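Local atomic coordinates of putative metal-dependent hydrolase (PDB entry 6KNS), a protein that binds zinc and calcium ions in a metallo-beta-lactamase fold and may, like its relatives, act as a hydrolase such as a 3'-tRNA processing endoribonuclease. Residues E181-A186 with L215-H220; I12-G17 with N240-G245; L58-L63 with T93-G98. One frame throughout, in Å; residues are numbered along the deposited sequence.

Contact 1: residues E181-A186 with L215-H220. With ZN (zinc ion), chain G.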
loop_
_atom_site.group_PDB
_atom_site.type_symbol
_atom_site.label_atom_id
_atom_site.label_comp_id
_atom_site.label_asym_id
_atom_site.label_seq_id
_atom_site.Cartn_x
_atom_site.Cartn_y
_atom_site.Cartn_z
ATOM N N GLU A 181 -1.109 -16.287 12.839
ATOM C CA GLU A 181 -0.175 -16.264 11.762
ATOM C C GLU A 181 0.213 -17.728 11.480
ATOM O O GLU A 181 0.175 -18.589 12.373
ATOM C CB GLU A 181 1.017 -15.362 12.115
ATOM C CG GLU A 181 2.101 -15.940 13.010
ATOM C CD GLU A 181 3.452 -15.934 12.290
ATOM O OE1 GLU A 181 3.744 -16.904 11.535
ATOM O OE2 GLU A 181 4.193 -14.933 12.454
ATOM N N CYS A 182 0.521 -18.005 10.226
ATOM C CA CYS A 182 0.921 -19.321 9.829
ATOM C C CYS A 182 1.763 -19.221 8.580
ATOM O O CYS A 182 1.376 -19.693 7.538
ATOM C CB CYS A 182 -0.345 -20.139 9.591
ATOM S SG CYS A 182 -0.084 -21.879 9.316
ATOM N N ASN A 183 2.923 -18.607 8.687
ATOM C CA ASN A 183 3.729 -18.292 7.520
ATOM C C ASN A 183 4.503 -19.508 6.985
ATOM O O ASN A 183 5.038 -19.428 5.900
ATOM C CB ASN A 183 4.711 -17.157 7.858
ATOM C CG ASN A 183 4.973 -16.225 6.661
ATOM O OD1 ASN A 183 5.100 -16.668 5.511
ATOM N ND2 ASN A 183 5.015 -14.959 6.920
ATOM N N PHE A 184 4.572 -20.605 7.758
ATOM C CA PHE A 184 5.347 -21.805 7.399
ATOM C C PHE A 184 4.550 -23.103 7.477
ATOM O O PHE A 184 3.594 -23.183 8.239
ATOM C CB PHE A 184 6.586 -21.917 8.304
ATOM C CG PHE A 184 7.647 -20.903 7.990
ATOM C CD1 PHE A 184 8.695 -21.218 7.179
ATOM C CD2 PHE A 184 7.578 -19.628 8.502
ATOM C CE1 PHE A 184 9.686 -20.255 6.874
ATOM C CE2 PHE A 184 8.538 -18.663 8.199
ATOM C CZ PHE A 184 9.593 -18.977 7.401
ATOM N N TYR A 185 4.958 -24.111 6.683
ATOM C CA TYR A 185 4.306 -25.424 6.626
ATOM C C TYR A 185 4.844 -26.313 7.744
ATOM O O TYR A 185 5.851 -25.994 8.371
ATOM C CB TYR A 185 4.513 -26.082 5.239
ATOM C CG TYR A 185 3.764 -25.330 4.136
ATOM C CD1 TYR A 185 4.341 -24.250 3.462
ATOM C CD2 TYR A 185 2.438 -25.642 3.836
ATOM C CE1 TYR A 185 3.631 -23.549 2.467
ATOM C CE2 TYR A 185 1.719 -24.954 2.860
ATOM C CZ TYR A 185 2.318 -23.891 2.194
ATOM O OH TYR A 185 1.617 -23.231 1.230
ATOM N N ALA A 186 4.177 -27.441 7.966
ATOM C CA ALA A 186 4.419 -28.317 9.120
ATOM C C ALA A 186 5.834 -28.828 9.174
ATOM O O ALA A 186 6.368 -29.031 10.254
ATOM C CB ALA A 186 3.427 -29.520 9.112
ATOM N N LEU A 215 -6.140 -19.349 9.898
ATOM C CA LEU A 215 -4.751 -19.268 9.565
ATOM C C LEU A 215 -4.523 -18.115 8.604
ATOM O O LEU A 215 -5.204 -17.999 7.596
ATOM C CB LEU A 215 -4.310 -20.599 8.937
ATOM C CG LEU A 215 -4.551 -21.852 9.802
ATOM C CD1 LEU A 215 -4.154 -23.137 9.023
ATOM C CD2 LEU A 215 -3.802 -21.783 11.144
ATOM N N THR A 216 -3.535 -17.281 8.887
ATOM C CA THR A 216 -3.290 -16.093 8.091
ATOM C C THR A 216 -1.767 -15.794 7.973
ATOM O O THR A 216 -0.907 -16.625 8.330
ATOM C CB THR A 216 -4.111 -14.924 8.690
ATOM O OG1 THR A 216 -4.044 -13.789 7.820
ATOM C CG2 THR A 216 -3.609 -14.530 10.107
ATOM N N HIS A 217 -1.435 -14.632 7.429
ATOM C CA HIS A 217 -0.043 -14.234 7.192
ATOM C C HIS A 217 0.628 -15.276 6.317
ATOM O O HIS A 217 1.707 -15.769 6.619
ATOM C CB HIS A 217 0.698 -14.061 8.500
ATOM C CG HIS A 217 1.793 -13.057 8.443
ATOM N ND1 HIS A 217 3.070 -13.371 8.028
ATOM C CD2 HIS A 217 1.788 -11.722 8.709
ATOM C CE1 HIS A 217 3.819 -12.282 8.085
ATOM N NE2 HIS A 217 3.064 -11.266 8.491
ATOM N N LEU A 218 -0.032 -15.554 5.203
ATOM C CA LEU A 218 0.198 -16.745 4.398
ATOM C C LEU A 218 1.457 -16.643 3.545
ATOM O O LEU A 218 1.871 -15.543 3.175
ATOM C CB LEU A 218 -1.005 -16.974 3.483
ATOM C CG LEU A 218 -2.340 -17.148 4.177
ATOM C CD1 LEU A 218 -3.505 -17.197 3.101
ATOM C CD2 LEU A 218 -2.287 -18.384 5.087
ATOM N N PRO A 219 2.064 -17.799 3.222
ATOM C CA PRO A 219 3.275 -17.828 2.398
ATOM C C PRO A 219 2.967 -17.718 0.903
ATOM O O PRO A 219 1.831 -17.839 0.506
ATOM C CB PRO A 219 3.868 -19.203 2.698
ATOM C CG PRO A 219 2.684 -20.060 3.053
ATOM C CD PRO A 219 1.719 -19.124 3.758
ATOM N N HIS A 220 3.991 -17.475 0.095
ATOM C CA HIS A 220 3.852 -17.315 -1.340
ATOM C C HIS A 220 4.351 -18.563 -2.093
ATOM O O HIS A 220 4.841 -18.453 -3.210
ATOM C CB HIS A 220 4.641 -16.053 -1.785
ATOM C CG HIS A 220 4.134 -14.798 -1.138
ATOM N ND1 HIS A 220 3.222 -13.967 -1.753
ATOM C CD2 HIS A 220 4.341 -14.278 0.092
ATOM C CE1 HIS A 220 2.912 -12.974 -0.941
ATOM N NE2 HIS A 220 3.588 -13.126 0.181
HETATM ZN ZN ZN G . 4.101 -9.592 9.242
#

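Contact 2: residues I12-G17 with N240-G245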
loop_
_atom_site.group_PDB
_atom_site.type_symbol
_atom_site.label_atom_id
_atom_site.label_comp_id
_atom_site.label_asym_id
_atom_site.label_seq_id
_atom_site.Cartn_x
_atom_site.Cartn_y
_atom_site.Cartn_z
ATOM N N ILE A 12 -9.318 -8.244 5.648
ATOM C CA ILE A 12 -9.127 -7.285 4.556
ATOM C C ILE A 12 -7.928 -7.711 3.762
ATOM O O ILE A 12 -7.944 -7.649 2.539
ATOM C CB ILE A 12 -8.941 -5.861 5.047
ATOM C CG1 ILE A 12 -10.112 -5.468 5.941
ATOM C CG2 ILE A 12 -8.833 -4.899 3.836
ATOM C CD1 ILE A 12 -11.473 -5.501 5.268
ATOM N N GLY A 13 -6.885 -8.191 4.445
ATOM C CA GLY A 13 -5.732 -8.751 3.703
ATOM C C GLY A 13 -4.987 -9.721 4.600
ATOM O O GLY A 13 -4.995 -9.582 5.823
ATOM N N CYS A 14 -4.345 -10.691 4.001
ATOM C CA CYS A 14 -3.895 -11.840 4.774
ATOM C C CYS A 14 -2.552 -12.447 4.369
ATOM O O CYS A 14 -2.130 -13.450 4.996
ATOM C CB CYS A 14 -4.985 -12.927 4.739
ATOM S SG CYS A 14 -5.245 -13.503 3.107
ATOM N N TYR A 15 -1.863 -11.862 3.377
ATOM C CA TYR A 15 -0.520 -12.337 3.013
ATOM C C TYR A 15 0.610 -11.835 3.893
ATOM O O TYR A 15 0.611 -10.678 4.341
ATOM C CB TYR A 15 -0.190 -12.052 1.528
ATOM C CG TYR A 15 -0.807 -13.109 0.621
ATOM C CD1 TYR A 15 -0.104 -14.248 0.273
ATOM C CD2 TYR A 15 -2.100 -12.972 0.172
ATOM C CE1 TYR A 15 -0.681 -15.226 -0.493
ATOM C CE2 TYR A 15 -2.707 -13.941 -0.604
ATOM C CZ TYR A 15 -1.989 -15.072 -0.921
ATOM O OH TYR A 15 -2.563 -16.000 -1.733
ATOM N N GLY A 16 1.605 -12.694 4.115
ATOM C CA GLY A 16 2.768 -12.297 4.869
ATOM C C GLY A 16 3.750 -11.578 3.958
ATOM O O GLY A 16 3.926 -11.996 2.844
ATOM N N GLY A 17 4.376 -10.505 4.440
ATOM C CA GLY A 17 5.491 -9.846 3.769
ATOM C C GLY A 17 5.102 -8.830 2.697
ATOM O O GLY A 17 5.471 -7.651 2.775
ATOM N N ASN A 240 -9.949 -22.711 9.206
ATOM C CA ASN A 240 -10.075 -22.061 7.918
ATOM C C ASN A 240 -8.790 -21.336 7.521
ATOM O O ASN A 240 -7.957 -20.982 8.357
ATOM C CB ASN A 240 -11.231 -21.053 7.950
ATOM C CG ASN A 240 -12.557 -21.734 8.200
ATOM O OD1 ASN A 240 -12.987 -22.523 7.390
ATOM N ND2 ASN A 240 -13.185 -21.465 9.332
ATOM N N ILE A 241 -8.659 -21.136 6.220
ATOM C CA ILE A 241 -7.596 -20.339 5.617
ATOM C C ILE A 241 -8.178 -18.946 5.361
ATOM O O ILE A 241 -9.224 -18.802 4.749
ATOM C CB ILE A 241 -7.132 -20.955 4.279
ATOM C CG1 ILE A 241 -6.684 -22.426 4.476
ATOM C CG2 ILE A 241 -5.972 -20.149 3.669
ATOM C CD1 ILE A 241 -5.700 -22.577 5.641
ATOM N N ALA A 242 -7.483 -17.924 5.834
ATOM C CA ALA A 242 -7.863 -16.535 5.639
ATOM C C ALA A 242 -7.862 -16.165 4.135
ATOM O O ALA A 242 -7.053 -16.679 3.390
ATOM C CB ALA A 242 -6.862 -15.623 6.398
ATOM N N LYS A 243 -8.755 -15.272 3.715
ATOM C CA LYS A 243 -8.698 -14.623 2.390
ATOM C C LYS A 243 -9.365 -13.264 2.527
ATOM O O LYS A 243 -10.182 -13.086 3.429
ATOM C CB LYS A 243 -9.419 -15.476 1.321
ATOM C CG LYS A 243 -10.964 -15.748 1.594
ATOM C CD LYS A 243 -11.738 -16.239 0.322
ATOM C CE LYS A 243 -11.184 -17.544 -0.210
ATOM N NZ LYS A 243 -11.962 -18.036 -1.405
ATOM N N SER A 244 -9.048 -12.292 1.675
ATOM C CA SER A 244 -9.773 -11.008 1.723
ATOM C C SER A 244 -11.245 -11.330 1.585
ATOM O O SER A 244 -11.606 -12.141 0.764
ATOM C CB SER A 244 -9.360 -10.027 0.597
ATOM O OG SER A 244 -7.979 -9.675 0.677
ATOM N N GLY A 245 -12.081 -10.749 2.434
ATOM C CA GLY A 245 -13.517 -10.994 2.385
ATOM C C GLY A 245 -14.024 -12.052 3.341
ATOM O O GLY A 245 -15.244 -12.195 3.563
HETATM O O HOH W 1 -5.434 -10.706 0.844
#

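Contact 3: residues L58-L63 with T93-G98. With CA (calcium ion), chain F.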
loop_
_atom_site.group_PDB
_atom_site.type_symbol
_atom_site.label_atom_id
_atom_site.label_comp_id
_atom_site.label_asym_id
_atom_site.label_seq_id
_atom_site.Cartn_x
_atom_site.Cartn_y
_atom_site.Cartn_z
ATOM N N LEU A 58 -14.465 5.105 9.705
ATOM C CA LEU A 58 -13.516 4.313 10.454
ATOM C C LEU A 58 -13.245 5.013 11.794
ATOM O O LEU A 58 -12.888 6.182 11.812
ATOM C CB LEU A 58 -12.256 4.163 9.601
ATOM C CG LEU A 58 -11.187 3.159 9.992
ATOM C CD1 LEU A 58 -11.723 1.700 9.831
ATOM C CD2 LEU A 58 -9.974 3.438 9.112
ATOM N N ASP A 59 -13.451 4.331 12.912
ATOM C CA ASP A 59 -13.336 4.951 14.224
ATOM C C ASP A 59 -11.942 4.866 14.827
ATOM O O ASP A 59 -11.555 5.730 15.605
ATOM C CB ASP A 59 -14.314 4.319 15.210
ATOM C CG ASP A 59 -15.773 4.484 14.777
ATOM O OD1 ASP A 59 -16.421 5.495 15.136
ATOM O OD2 ASP A 59 -16.258 3.615 14.049
ATOM N N ALA A 60 -11.197 3.809 14.528
ATOM C CA ALA A 60 -9.864 3.685 15.103
ATOM C C ALA A 60 -9.076 2.648 14.359
ATOM O O ALA A 60 -9.643 1.807 13.685
ATOM C CB ALA A 60 -9.953 3.332 16.608
ATOM N N VAL A 61 -7.764 2.763 14.458
ATOM C CA VAL A 61 -6.825 1.808 13.929
ATOM C C VAL A 61 -5.937 1.375 15.096
ATOM O O VAL A 61 -5.649 2.171 15.975
ATOM C CB VAL A 61 -5.955 2.435 12.845
ATOM C CG1 VAL A 61 -4.901 1.433 12.330
ATOM C CG2 VAL A 61 -6.824 2.963 11.687
ATOM N N ILE A 62 -5.510 0.114 15.090
ATOM C CA ILE A 62 -4.486 -0.366 16.029
ATOM C C ILE A 62 -3.498 -1.237 15.268
ATOM O O ILE A 62 -3.911 -2.031 14.397
ATOM C CB ILE A 62 -5.090 -1.126 17.249
ATOM C CG1 ILE A 62 -3.991 -1.578 18.210
ATOM C CG2 ILE A 62 -5.848 -2.373 16.824
ATOM C CD1 ILE A 62 -4.559 -1.885 19.619
ATOM N N LEU A 63 -2.225 -1.047 15.593
ATOM C CA LEU A 63 -1.092 -1.635 14.914
ATOM C C LEU A 63 -0.303 -2.580 15.830
ATOM O O LEU A 63 0.118 -2.192 16.902
ATOM C CB LEU A 63 -0.153 -0.519 14.476
ATOM C CG LEU A 63 -0.791 0.495 13.534
ATOM C CD1 LEU A 63 0.266 1.563 13.185
ATOM C CD2 LEU A 63 -1.363 -0.184 12.238
ATOM N N THR A 93 -10.588 13.578 14.342
ATOM C CA THR A 93 -9.281 12.984 14.286
ATOM C C THR A 93 -9.417 11.470 14.489
ATOM O O THR A 93 -10.094 10.986 15.395
ATOM C CB THR A 93 -8.372 13.640 15.352
ATOM O OG1 THR A 93 -8.483 15.047 15.194
ATOM C CG2 THR A 93 -6.922 13.254 15.194
ATOM N N LEU A 94 -8.803 10.714 13.605
ATOM C CA LEU A 94 -8.851 9.264 13.711
ATOM C C LEU A 94 -7.705 8.869 14.646
ATOM O O LEU A 94 -6.562 9.196 14.353
ATOM C CB LEU A 94 -8.641 8.643 12.354
ATOM C CG LEU A 94 -8.428 7.141 12.324
ATOM C CD1 LEU A 94 -9.742 6.418 12.747
ATOM C CD2 LEU A 94 -7.933 6.719 10.931
ATOM N N PRO A 95 -8.012 8.176 15.764
ATOM C CA PRO A 95 -6.934 7.693 16.631
ATOM C C PRO A 95 -6.253 6.462 15.990
ATOM O O PRO A 95 -6.941 5.564 15.478
ATOM C CB PRO A 95 -7.628 7.353 17.969
ATOM C CG PRO A 95 -9.148 7.185 17.622
ATOM C CD PRO A 95 -9.358 8.050 16.364
ATOM N N ILE A 96 -4.922 6.462 15.993
ATOM C CA ILE A 96 -4.138 5.308 15.593
ATOM C C ILE A 96 -3.299 4.877 16.796
ATOM O O ILE A 96 -2.391 5.597 17.205
ATOM C CB ILE A 96 -3.223 5.595 14.401
ATOM C CG1 ILE A 96 -4.016 6.151 13.219
ATOM C CG2 ILE A 96 -2.500 4.286 13.949
ATOM C CD1 ILE A 96 -3.155 6.545 12.035
ATOM N N TYR A 97 -3.671 3.733 17.374
ATOM C CA TYR A 97 -3.004 3.111 18.525
ATOM C C TYR A 97 -1.803 2.270 18.068
ATOM O O TYR A 97 -1.909 1.482 17.132
ATOM C CB TYR A 97 -3.988 2.184 19.283
ATOM C CG TYR A 97 -5.112 2.944 19.942
ATOM C CD1 TYR A 97 -4.927 3.508 21.185
ATOM C CD2 TYR A 97 -6.315 3.178 19.288
ATOM C CE1 TYR A 97 -5.923 4.251 21.805
ATOM C CE2 TYR A 97 -7.350 3.946 19.906
ATOM C CZ TYR A 97 -7.114 4.473 21.152
ATOM O OH TYR A 97 -8.024 5.211 21.807
ATOM N N GLY A 98 -0.682 2.413 18.759
ATOM C CA GLY A 98 0.519 1.625 18.457
ATOM C C GLY A 98 1.424 1.584 19.662
ATOM O O GLY A 98 1.221 2.324 20.600
HETATM CA CA CA F . -18.149 4.735 12.660
HETATM O O HOH W 2 -18.011 2.500 11.462
#

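Contact 1: residues E181-A186 with L215-H220
Glu181 and His217 meet where two neighbouring parallel strands of the metallo-beta-lactamase fold run out into the loops of the dizinc site. His217 NE2 binds a zinc ion at 2.1 Å, and Asp69, His70 and Asp161 complete that ion's protein ligands. Glu181 and Thr216 form the parallel bridge between the segments. Just beyond it, Cys182 N gives a hydrogen bond to Thr216 O over 2.7 Å, bent to 134° at the hydrogen. Beyond this bond both segments leave the sheet as loops. The CB of His217 rests against Glu181 CB at 3.9 Å, while the carboxamide of Asn183 comes to the edge of the imidazole, its plane turned 67° from the ring. The buried carboxylate of Glu181 is satisfied from several sides: OE2 is hydrogen-bonded to His195 ND1, and OE1 takes the N-H of Met196 and, weakly, that of Asn183. Pro219 offers a compact apolar ring to Asn183 and Tyr185. Pro219 CB lies 3.4 Å from Asn183 O. Pro219 CG meets Tyr185 CE1 at 3.7 Å, the two side chains meeting at a slant. The polar end of Tyr185 is satisfied elsewhere, its OH bonding to Phe221 O. Small Cys182 touches Leu215 CB through its own CB at 4.0 Å. Leu227 of helix 225-231 packs on Cys182, Tyr185 and Leu215, helix 198-208 also reaches Cys182 and Leu215, and strand 238-241 runs beside strand 212-216, across it from strand 177-181.

Contact 2: residues I12-G17 with N240-G245
Cys14 holds its SG between the backbone N and the carbonyl carbon (chi1 63°), which sets the sulfur against the chain at Ala242 and Lys243; Ser244 has OG anti to its own carbonyl carbon (chi1 -61°), which brings the hydroxyl to the backbone of Ile12. Cys14 SG lies 3.7 Å from Ala242 O and equally far from Lys243 CA, so it packs on main chain more than on side chains. One carbon further back, Cys14 CB meets Ala242 CB at 3.7 Å. Both residues are small, which suits the close approach of the two backbones. Ser244 OG donates to Ile12 O over 2.8 Å from above the carbonyl plane, 46° out of it. Ser244 OG also accepts a hydrogen bond from a water 2.8 Å away, which in turn takes a weak one from Cys14 N at 3.3 Å. A serine therefore serves two neighbouring peptide groups here, one directly and, less firmly, one through water. Ile12 and Gly13 both face Gly27, a classic beta bulge, in strand 7-13 of one sheet. Strand 238-241 is an outer strand of the other sheet of the metallo-beta-lactamase sandwich, and segment 240-245 carries the chain from there across to strand 247-249, which pairs antiparallel with strand 7-13. The Ile12 side chain points away from segment 240-245, onto Val45, Lys48 and Leu49 of helix 45-49. Beyond Cys14, segment 12-17 heads for the metal centre, where Gly17 N bonds to OD2 of the zinc ligand Asp69.

Contact 3: residues L58-L63 with T93-G98
Leu94 pushes its CD1 methyl into the bend of backbone before strand 60-62, reaching to 3.3 Å from Leu58 O and lying close to the peptide carbon of Asp59. Its other methyl, CD2, rests on Val61 CG2 at 4.0 Å. Further along the same face, Ile96 CG2 fills the hollow between Val61 CG1 and Leu63 CD1, the latter 4.0 Å away; Val61 and Ile96, both branched at CB, lie side by side and point the same way. Strands 60-62 and 94-98 run parallel, their axes 14° apart, and form a beta-alpha-beta crossover: helix 74-86 lies in the connection and lays Leu77 on Val61 and Leu94. Three backbone hydrogen bonds hold the register, among them Tyr97 N to Val61 O at 2.9 Å. On the opposite face Ile62 CG1 packs against Tyr97 CB at 3.9 Å. The tyrosine ring turns an edge to Ala60 CB, which is 4.2 Å from Tyr97 CE2; the small alanine accommodates both this edge and Pro95 CG. Proline has no N-H to continue the ladder toward Asp59 O; instead Pro95 CD lies there, 3.3 Å from Asp59 O. Asp59 turns away from the second strand, and its OD2 binds a calcium ion at 2.6 Å, alongside the carbonyls of Asp34 and Lys57, while also accepting from Ser36 N.

Contacts 1 and 2 are direct neighbours, with centres about 10 Å apart: Leu215 N lies 2.9 Å from Asn240 O and Leu215 O 2.9 Å from Ala242 N, probable hydrogen bonds that join strand 212-216 of contact 1 to the end of strand 238-241 in contact 2. Gly16 CA also packs 3.4 Å from His217 ND1, so the loop of contact 2 backs a zinc ligand. Contact 3 lies on the other side of the chain's centre, its centre about 26 Å from that of contact 1 and 21 Å from that of contact 2, yet it shares a sheet with strand 7-13. Its strand 60-62 leads into the zinc ligands His65, His67, Asp69 and His70, and the Leu63 side chain is about 11 Å from a zinc.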